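Local coordinates for TAU class glutathione s-transferase (Mangifera indica, PDB 5G5F), which probably catalyses the attachment of the glutathione thiol to electrophilic, largely hydrophobic compounds, as a plant glutathione transferase, at residues P13-M18 with G164-W169; A20-N25 with P201-V206; L9-S14 with K53-L58. All coordinates share one frame; numbering follows the deposited sequence.

Contact 1: residues P13-M18 with G164-W169; sequences PSPYVM and GCFLGW. With GSH (glutathione), chain B.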
loop_
_atom_site.group_PDB
_atom_site.type_symbol
_atom_site.label_atom_id
_atom_site.label_comp_id
_atom_site.label_asym_id
_atom_site.label_seq_id
_atom_site.Cartn_x
_atom_site.Cartn_y
_atom_site.Cartn_z
ATOM N N PRO A 13 13.930 16.232 5.368
ATOM C CA PRO A 13 12.589 16.827 5.357
ATOM C C PRO A 13 11.498 15.861 4.903
ATOM O O PRO A 13 10.334 16.251 4.807
ATOM C CB PRO A 13 12.738 17.971 4.360
ATOM C CG PRO A 13 13.691 17.432 3.359
ATOM C CD PRO A 13 14.656 16.546 4.119
ATOM N N SER A 14 11.872 14.619 4.625
ATOM C CA SER A 14 10.919 13.628 4.137
ATOM C C SER A 14 10.027 13.095 5.253
ATOM O O SER A 14 10.522 12.609 6.270
ATOM C CB SER A 14 11.659 12.473 3.467
ATOM O OG SER A 14 10.778 11.395 3.202
ATOM N N PRO A 15 8.701 13.184 5.064
ATOM C CA PRO A 15 7.752 12.658 6.050
ATOM C C PRO A 15 7.783 11.133 6.134
ATOM O O PRO A 15 7.565 10.575 7.208
ATOM C CB PRO A 15 6.396 13.150 5.533
ATOM C CG PRO A 15 6.603 13.375 4.077
ATOM C CD PRO A 15 8.020 13.841 3.936
ATOM N N TYR A 16 8.057 10.470 5.014
ATOM C CA TYR A 16 8.093 9.012 4.984
ATOM C C TYR A 16 9.343 8.472 5.673
ATOM O O TYR A 16 9.301 7.428 6.321
ATOM C CB TYR A 16 8.016 8.500 3.545
ATOM C CG TYR A 16 6.742 8.894 2.833
ATOM C CD1 TYR A 16 5.518 8.362 3.214
ATOM C CD2 TYR A 16 6.761 9.794 1.780
ATOM C CE1 TYR A 16 4.351 8.723 2.565
ATOM C CE2 TYR A 16 5.605 10.161 1.126
ATOM C CZ TYR A 16 4.401 9.623 1.521
ATOM O OH TYR A 16 3.245 9.986 0.869
ATOM N N VAL A 17 10.456 9.187 5.528
ATOM C CA VAL A 17 11.682 8.828 6.229
ATOM C C VAL A 17 11.480 8.994 7.733
ATOM O O VAL A 17 11.983 8.200 8.529
ATOM C CB VAL A 17 12.878 9.683 5.755
ATOM C CG1 VAL A 17 14.105 9.430 6.620
ATOM C CG2 VAL A 17 13.189 9.387 4.298
ATOM N N MET A 18 10.718 10.017 8.111
ATOM C CA MET A 18 10.433 10.287 9.516
ATOM C C MET A 18 9.670 9.136 10.165
ATOM O O MET A 18 9.825 8.877 11.358
ATOM C CB MET A 18 9.636 11.583 9.668
ATOM C CG MET A 18 9.531 12.077 11.105
ATOM S SD MET A 18 8.147 13.203 11.360
ATOM C CE MET A 18 8.324 14.260 9.930
ATOM N N GLY A 164 1.013 11.559 11.798
ATOM C CA GLY A 164 1.808 12.557 12.488
ATOM C C GLY A 164 3.086 12.946 11.769
ATOM O O GLY A 164 3.652 14.007 12.029
ATOM N N CYS A 165 3.541 12.091 10.859
ATOM C CA CYS A 165 4.750 12.370 10.094
ATOM C C CYS A 165 4.527 13.498 9.088
ATOM O O CYS A 165 5.480 14.034 8.525
ATOM C CB CYS A 165 5.228 11.110 9.369
ATOM S SG CYS A 165 4.240 10.656 7.925
ATOM N N PHE A 166 3.266 13.855 8.867
ATOM C CA PHE A 166 2.920 14.900 7.910
ATOM C C PHE A 166 2.722 16.262 8.572
ATOM O O PHE A 166 2.541 17.268 7.885
ATOM C CB PHE A 166 1.645 14.529 7.147
ATOM C CG PHE A 166 1.803 13.358 6.223
ATOM C CD1 PHE A 166 2.731 13.387 5.195
ATOM C CD2 PHE A 166 1.005 12.233 6.366
ATOM C CE1 PHE A 166 2.871 12.312 4.338
ATOM C CE2 PHE A 166 1.140 11.157 5.511
ATOM C CZ PHE A 166 2.074 11.196 4.497
ATOM N N LEU A 167 2.756 16.290 9.901
ATOM C CA LEU A 167 2.385 17.484 10.662
ATOM C C LEU A 167 3.232 18.712 10.335
ATOM O O LEU A 167 2.731 19.837 10.351
ATOM C CB LEU A 167 2.461 17.195 12.162
ATOM C CG LEU A 167 1.343 16.302 12.703
ATOM C CD1 LEU A 167 1.556 15.986 14.176
ATOM C CD2 LEU A 167 -0.016 16.952 12.476
ATOM N N GLY A 168 4.509 18.499 10.041
ATOM C CA GLY A 168 5.394 19.596 9.693
ATOM C C GLY A 168 5.030 20.205 8.355
ATOM O O GLY A 168 4.954 21.425 8.218
ATOM N N TRP A 169 4.803 19.347 7.367
ATOM C CA TRP A 169 4.401 19.803 6.042
ATOM C C TRP A 169 2.991 20.378 6.062
ATOM O O TRP A 169 2.646 21.224 5.238
ATOM C CB TRP A 169 4.494 18.661 5.030
ATOM C CG TRP A 169 5.880 18.451 4.526
ATOM C CD1 TRP A 169 6.707 17.401 4.803
ATOM C CD2 TRP A 169 6.617 19.327 3.667
ATOM N NE1 TRP A 169 7.910 17.566 4.160
ATOM C CE2 TRP A 169 7.880 18.741 3.457
ATOM C CE3 TRP A 169 6.328 20.548 3.052
ATOM C CZ2 TRP A 169 8.853 19.335 2.657
ATOM C CZ3 TRP A 169 7.295 21.136 2.259
ATOM C CH2 TRP A 169 8.541 20.529 2.068
HETATM N N1 GSH B . 5.653 5.166 -1.042
HETATM C CA1 GSH B . 6.932 5.636 -0.652
HETATM C C1 GSH B . 7.180 5.368 0.821
HETATM O O11 GSH B . 8.348 5.114 1.220
HETATM O O12 GSH B . 6.224 5.398 1.659
HETATM C CB1 GSH B . 7.068 7.127 -0.922
HETATM C CG1 GSH B . 8.554 7.484 -1.006
HETATM C CD1 GSH B . 8.749 8.911 -1.477
HETATM O OE1 GSH B . 8.046 9.367 -2.349
HETATM N N2 GSH B . 9.781 9.766 -0.901
HETATM C CA2 GSH B . 9.887 11.096 -1.476
HETATM C C2 GSH B . 11.167 11.149 -2.282
HETATM O O2 GSH B . 11.984 12.035 -2.123
HETATM C CB2 GSH B . 9.898 12.165 -0.505
HETATM S SG2 GSH B . 9.373 11.594 1.066
HETATM N N3 GSH B . 11.351 10.073 -3.212
HETATM C CA3 GSH B . 12.504 10.033 -4.035
HETATM C C3 GSH B . 11.749 10.411 -5.276
HETATM O O31 GSH B . 10.548 10.738 -5.179
HETATM O O32 GSH B . 12.263 10.396 -6.412
#
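The domain interface of the glutathione transferase fold is formed here by P13, P15, Y16 and M18 of the thioredoxin-like domain packing on C165, F166 and W169 of the helical domain, next to the glutathione. W169 NE1 donates to P13 O at 2.8 Å, nearly in line with the carbonyl bond and with P13 O 15° out of the indole plane. P15 fits into the corner made by two rings, its CD 3.7 Å from W169 NE1 and its CB 3.7 Å from F166 CD1. F166 turns its edge toward the face of Y16 in an offset edge-to-face pair, planes at 90°. With chi1 at 75°, C165 SG sits over the centre of the F166 ring, while the bent end of M18 packs its CE 3.2 Å from C165 O. S14 caps helix 15-26, OG accepting from V17 N at 3.2 Å. The same OG lies beside glutathione SG2, consistent with the thiol-activating serine of tau-class enzymes, although 2.6 Å is doubtfully short. Y108 of helix 90-115 stacks with F166 and touches P15 and W169, while L213 and F216 of helix 210-219 pack on P13 and W169.

Contact 2: residues A20-N25 with P201-V206; sequences ARITLN and PAVKDV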
loop_
_atom_site.group_PDB
_atom_site.type_symbol
_atom_site.label_atom_id
_atom_site.label_comp_id
_atom_site.label_asym_id
_atom_site.label_seq_id
_atom_site.Cartn_x
_atom_site.Cartn_y
_atom_site.Cartn_z
ATOM N N ALA A 20 10.112 5.950 9.642
ATOM C CA ALA A 20 11.108 4.968 10.046
ATOM C C ALA A 20 11.860 5.441 11.285
ATOM O O ALA A 20 12.062 4.674 12.226
ATOM C CB ALA A 20 12.078 4.694 8.908
ATOM N N ARG A 21 12.263 6.710 11.275
ATOM C CA ARG A 21 13.003 7.305 12.385
ATOM C C ARG A 21 12.222 7.206 13.692
ATOM O O ARG A 21 12.768 6.814 14.722
ATOM C CB ARG A 21 13.333 8.771 12.088
ATOM C CG ARG A 21 14.112 8.993 10.798
ATOM C CD ARG A 21 15.397 9.762 11.053
ATOM N NE ARG A 21 15.226 11.206 10.929
ATOM C CZ ARG A 21 16.057 12.101 11.451
ATOM N NH1 ARG A 21 17.116 11.702 12.143
ATOM N NH2 ARG A 21 15.828 13.396 11.286
ATOM N N ILE A 22 10.941 7.559 13.638
ATOM C CA ILE A 22 10.068 7.489 14.805
ATOM C C ILE A 22 9.907 6.052 15.293
ATOM O O ILE A 22 10.024 5.776 16.488
ATOM C CB ILE A 22 8.677 8.085 14.504
ATOM C CG1 ILE A 22 8.783 9.591 14.258
ATOM C CG2 ILE A 22 7.715 7.811 15.648
ATOM C CD1 ILE A 22 7.503 10.216 13.745
ATOM N N THR A 23 9.642 5.141 14.361
ATOM C CA THR A 23 9.451 3.732 14.692
ATOM C C THR A 23 10.713 3.135 15.311
ATOM O O THR A 23 10.641 2.346 16.252
ATOM C CB THR A 23 9.055 2.908 13.451
ATOM O OG1 THR A 23 7.948 3.536 12.791
ATOM C CG2 THR A 23 8.662 1.495 13.850
ATOM N N LEU A 24 11.868 3.524 14.780
ATOM C CA LEU A 24 13.145 3.069 15.319
ATOM C C LEU A 24 13.360 3.597 16.734
ATOM O O LEU A 24 13.848 2.876 17.606
ATOM C CB LEU A 24 14.296 3.501 14.409
ATOM C CG LEU A 24 14.414 2.738 13.087
ATOM C CD1 LEU A 24 15.417 3.404 12.163
ATOM C CD2 LEU A 24 14.804 1.292 13.341
ATOM N N ASN A 25 12.985 4.854 16.959
ATOM C CA ASN A 25 13.107 5.466 18.278
ATOM C C ASN A 25 12.234 4.769 19.316
ATOM O O ASN A 25 12.674 4.522 20.439
ATOM C CB ASN A 25 12.751 6.954 18.216
ATOM C CG ASN A 25 13.781 7.770 17.459
ATOM O OD1 ASN A 25 14.906 7.320 17.239
ATOM N ND2 ASN A 25 13.400 8.976 17.057
ATOM N N PRO A 201 8.796 11.855 23.086
ATOM C CA PRO A 201 10.257 11.715 23.014
ATOM C C PRO A 201 10.750 11.020 21.746
ATOM O O PRO A 201 11.870 11.286 21.309
ATOM C CB PRO A 201 10.593 10.872 24.255
ATOM C CG PRO A 201 9.289 10.289 24.710
ATOM C CD PRO A 201 8.259 11.297 24.337
ATOM N N ALA A 202 9.932 10.151 21.164
ATOM C CA ALA A 202 10.322 9.434 19.955
ATOM C C ALA A 202 10.088 10.274 18.703
ATOM O O ALA A 202 10.456 9.871 17.600
ATOM C CB ALA A 202 9.567 8.116 19.855
ATOM N N VAL A 203 9.483 11.444 18.879
ATOM C CA VAL A 203 9.089 12.273 17.745
ATOM C C VAL A 203 9.751 13.652 17.743
ATOM O O VAL A 203 10.175 14.139 16.695
ATOM C CB VAL A 203 7.554 12.463 17.713
ATOM C CG1 VAL A 203 7.144 13.392 16.578
ATOM C CG2 VAL A 203 6.853 11.118 17.586
ATOM N N LYS A 204 9.851 14.264 18.921
ATOM C CA LYS A 204 10.178 15.689 19.038
ATOM C C LYS A 204 11.475 16.124 18.351
ATOM O O LYS A 204 11.554 17.236 17.828
ATOM C CB LYS A 204 10.236 16.090 20.516
ATOM C CG LYS A 204 11.213 15.286 21.360
ATOM C CD LYS A 204 11.211 15.775 22.802
ATOM C CE LYS A 204 12.556 15.546 23.473
ATOM N NZ LYS A 204 12.647 16.251 24.781
ATOM N N ASP A 205 12.484 15.259 18.346
ATOM C CA ASP A 205 13.779 15.623 17.776
ATOM C C ASP A 205 13.865 15.359 16.274
ATOM O O ASP A 205 14.694 15.953 15.585
ATOM C CB ASP A 205 14.907 14.878 18.494
ATOM C CG ASP A 205 15.177 15.426 19.882
ATOM O OD1 ASP A 205 14.868 16.612 20.126
ATOM O OD2 ASP A 205 15.704 14.672 20.727
ATOM N N VAL A 206 13.016 14.470 15.767
ATOM C CA VAL A 206 13.032 14.141 14.344
ATOM C C VAL A 206 11.903 14.846 13.596
ATOM O O VAL A 206 11.753 14.684 12.385
ATOM C CB VAL A 206 12.929 12.619 14.112
ATOM C CG1 VAL A 206 14.166 11.918 14.651
ATOM C CG2 VAL A 206 11.669 12.064 14.752
HETATM O O HOH W 1 13.095 13.586 10.019
#
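The guanidinium of R21 lies flat against V206, whose CG1 stands over the centre of one face, 3.7 Å from CZ. At its edge, in plane, is a water that accepts from R21 NH2 at 3.0 Å. The water also reaches V206 O at 2.9 Å and probably donates to it, so the arginine is linked to V206 through its edge as well as its face. Bends at chi2 and chi3 fold the arginine chain so that it runs past V206 in the opposite direction.

The second flat group is the amide of N25. Its ND2 donates to A202 O at 3.1 Å along an almost straight path, 176° at the hydrogen, with the acceptor within the amide plane. At the carbonyl the approach is less regular, for the donor stands 43° above the plane of that group and not on a lone pair. N25 CB also packs on A202 CB, 3.8 Å away.

R21, I22 and N25 lie on one flank of helix 15-26, in the thioredoxin-like domain, and the partner is the irregular connection between helices 188-199 and 210-219. This contact therefore continues the interdomain packing of the glutathione transferase fold toward its rim. I22 supplies the buried, apolar part: its CG1 is 3.8 Å from V206 CG2, its CG2 is 3.9 Å from V203 CG2, and CD1, at the end of the CG1 branch, also reaches V203 CG2. V206 can serve these neighbours because chi1 of -66° sets CG1 toward R21 and the N25 amide and leaves CG2 for I22. A turn of the connection, closed by V206 N bonding V203 O at 3.0 Å, brings the two valines to the same helix. F197 of helix 188-199 touches both I22 and V203.

Contact 3: residues L9-S14 with K53-L58; sequences LGAWPS and KKIPVL. With GSH (glutathione), chain B.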
loop_
_atom_site.group_PDB
_atom_site.type_symbol
_atom_site.label_atom_id
_atom_site.label_comp_id
_atom_site.label_asym_id
_atom_site.label_seq_id
_atom_site.Cartn_x
_atom_site.Cartn_y
_atom_site.Cartn_z
ATOM N N LEU A 9 18.502 4.973 4.727
ATOM C CA LEU A 9 18.697 5.882 3.604
ATOM C C LEU A 9 17.510 6.827 3.503
ATOM O O LEU A 9 16.378 6.380 3.339
ATOM C CB LEU A 9 18.861 5.109 2.293
ATOM C CG LEU A 9 20.012 4.109 2.192
ATOM C CD1 LEU A 9 20.188 3.645 0.753
ATOM C CD2 LEU A 9 21.296 4.713 2.726
ATOM N N GLY A 10 17.758 8.127 3.601
ATOM C CA GLY A 10 16.673 9.082 3.497
ATOM C C GLY A 10 17.083 10.534 3.358
ATOM O O GLY A 10 18.199 10.849 2.949
ATOM N N ALA A 11 16.149 11.418 3.689
ATOM C CA ALA A 11 16.393 12.853 3.696
ATOM C C ALA A 11 15.623 13.468 4.854
ATOM O O ALA A 11 14.490 13.075 5.130
ATOM C CB ALA A 11 15.981 13.481 2.376
ATOM N N TRP A 12 16.238 14.436 5.525
ATOM C CA TRP A 12 15.651 15.025 6.725
ATOM C C TRP A 12 14.251 15.653 6.548
ATOM O O TRP A 12 13.455 15.618 7.486
ATOM C CB TRP A 12 16.614 16.068 7.315
ATOM C CG TRP A 12 16.678 17.344 6.547
ATOM C CD1 TRP A 12 17.569 17.670 5.566
ATOM C CD2 TRP A 12 15.805 18.471 6.686
ATOM N NE1 TRP A 12 17.305 18.930 5.087
ATOM C CE2 TRP A 12 16.225 19.441 5.758
ATOM C CE3 TRP A 12 14.705 18.750 7.505
ATOM C CZ2 TRP A 12 15.586 20.670 5.627
ATOM C CZ3 TRP A 12 14.074 19.971 7.372
ATOM C CH2 TRP A 12 14.517 20.917 6.443
ATOM N N PRO A 13 13.930 16.232 5.368
ATOM C CA PRO A 13 12.589 16.827 5.357
ATOM C C PRO A 13 11.498 15.861 4.903
ATOM O O PRO A 13 10.334 16.251 4.807
ATOM C CB PRO A 13 12.738 17.971 4.360
ATOM C CG PRO A 13 13.691 17.432 3.359
ATOM C CD PRO A 13 14.656 16.546 4.119
ATOM N N SER A 14 11.872 14.619 4.625
ATOM C CA SER A 14 10.919 13.628 4.137
ATOM C C SER A 14 10.027 13.095 5.253
ATOM O O SER A 14 10.522 12.609 6.270
ATOM C CB SER A 14 11.659 12.473 3.467
ATOM O OG SER A 14 10.778 11.395 3.202
ATOM N N LYS A 53 13.658 3.648 -6.678
ATOM C CA LYS A 53 14.663 4.686 -6.461
ATOM C C LYS A 53 14.141 5.730 -5.483
ATOM O O LYS A 53 14.372 6.926 -5.647
ATOM C CB LYS A 53 15.076 5.331 -7.788
ATOM C CG LYS A 53 15.684 4.345 -8.775
ATOM C CD LYS A 53 16.048 5.013 -10.092
ATOM C CE LYS A 53 16.655 4.009 -11.062
ATOM N NZ LYS A 53 17.309 4.675 -12.224
ATOM N N LYS A 54 13.437 5.260 -4.459
ATOM C CA LYS A 54 12.834 6.143 -3.469
ATOM C C LYS A 54 13.367 5.905 -2.061
ATOM O O LYS A 54 13.742 4.790 -1.698
ATOM C CB LYS A 54 11.313 5.980 -3.464
ATOM C CG LYS A 54 10.619 6.456 -4.725
ATOM C CD LYS A 54 9.108 6.404 -4.558
ATOM C CE LYS A 54 8.397 6.986 -5.766
ATOM N NZ LYS A 54 7.637 8.219 -5.413
ATOM N N ILE A 55 13.396 6.977 -1.279
ATOM C CA ILE A 55 13.663 6.899 0.148
ATOM C C ILE A 55 12.322 6.917 0.877
ATOM O O ILE A 55 11.354 7.468 0.361
ATOM C CB ILE A 55 14.551 8.065 0.616
ATOM C CG1 ILE A 55 13.984 9.393 0.112
ATOM C CG2 ILE A 55 15.970 7.876 0.119
ATOM C CD1 ILE A 55 14.417 10.584 0.922
ATOM N N PRO A 56 12.254 6.327 2.082
ATOM C CA PRO A 56 13.337 5.722 2.863
ATOM C C PRO A 56 13.668 4.286 2.472
ATOM O O PRO A 56 12.811 3.547 1.985
ATOM C CB PRO A 56 12.788 5.766 4.287
ATOM C CG PRO A 56 11.326 5.585 4.103
ATOM C CD PRO A 56 10.975 6.291 2.813
ATOM N N VAL A 57 14.924 3.910 2.685
ATOM C CA VAL A 57 15.343 2.521 2.580
ATOM C C VAL A 57 16.026 2.110 3.876
ATOM O O VAL A 57 17.039 2.692 4.263
ATOM C CB VAL A 57 16.304 2.285 1.399
ATOM C CG1 VAL A 57 16.720 0.821 1.343
ATOM C CG2 VAL A 57 15.655 2.708 0.090
ATOM N N LEU A 58 15.460 1.120 4.556
ATOM C CA LEU A 58 16.079 0.587 5.760
ATOM C C LEU A 58 17.009 -0.559 5.390
ATOM O O LEU A 58 16.587 -1.537 4.775
ATOM C CB LEU A 58 15.024 0.114 6.761
ATOM C CG LEU A 58 15.560 -0.260 8.146
ATOM C CD1 LEU A 58 15.831 0.993 8.968
ATOM C CD2 LEU A 58 14.604 -1.193 8.874
HETATM N N1 GSH B . 5.653 5.166 -1.042
HETATM C CA1 GSH B . 6.932 5.636 -0.652
HETATM C C1 GSH B . 7.180 5.368 0.821
HETATM O O11 GSH B . 8.348 5.114 1.220
HETATM O O12 GSH B . 6.224 5.398 1.659
HETATM C CB1 GSH B . 7.068 7.127 -0.922
HETATM C CG1 GSH B . 8.554 7.484 -1.006
HETATM C CD1 GSH B . 8.749 8.911 -1.477
HETATM O OE1 GSH B . 8.046 9.367 -2.349
HETATM N N2 GSH B . 9.781 9.766 -0.901
HETATM C CA2 GSH B . 9.887 11.096 -1.476
HETATM C C2 GSH B . 11.167 11.149 -2.282
HETATM O O2 GSH B . 11.984 12.035 -2.123
HETATM C CB2 GSH B . 9.898 12.165 -0.505
HETATM S SG2 GSH B . 9.373 11.594 1.066
HETATM N N3 GSH B . 11.351 10.073 -3.212
HETATM C CA3 GSH B . 12.504 10.033 -4.035
HETATM C C3 GSH B . 11.749 10.411 -5.276
HETATM O O31 GSH B . 10.548 10.738 -5.179
HETATM O O32 GSH B . 12.263 10.396 -6.412
#
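L9 and V57 lie side by side on one face of the sheet, their side chains pointing the same way with CB atoms 3.9 Å apart. Two backbone bonds fix this antiparallel, hydrogen-bonded pair: L9 N to V57 O at 2.7 Å, and V57 N to L9 O at 2.9 Å. L9 O is also approached by P56 CA at 3.1 Å, a CA-H...O contact. Just ahead of strand 57-60, I55 reaches across to the other segment. Its chi1 of 50° places CG1 between the backbone N and carbonyl carbon, and from there CD1 extends to A11 CB at 3.6 Å, while CG2 packs near L9 O. The peptide bond before P56 is cis. I55 O faces the ligand, taking a weak hydrogen bond from glutathione N2 at 3.1 Å, and P56 CD packs 3.3 Å from glutathione O11. K54, bent at chi4, brings NZ to glutathione OE1 in another weak bond, also of 3.3 Å. S68 and E67 bind the ligand as well. A cis-proline just before an antiparallel strand, with the preceding residue's backbone holding the cysteinyl amide, is the hallmark of the thioredoxin-fold glutathione site.

Contacts 1 and 3 are buried and both touch glutathione; contact 2 is only partly buried and lies farther from the centre of the chain than contact 1. Contacts 1 and 2 use successive turns of helix 15-26 to join the two domains, with M18 CG packing on V206 O between them. Their chemistry follows depth: rings, prolines and one indole bond in contact 1, but an arginine, an amide and a water beside the valines in contact 2. Contact 3 stays inside the thioredoxin-like domain and relies on strand backbone bonds. It shares P13 and S14 with contact 1, and V17 packs against G10, A11 and P56. L24 and L58, which take no part across either contact, pack on each other between segments 20-25 and 53-58.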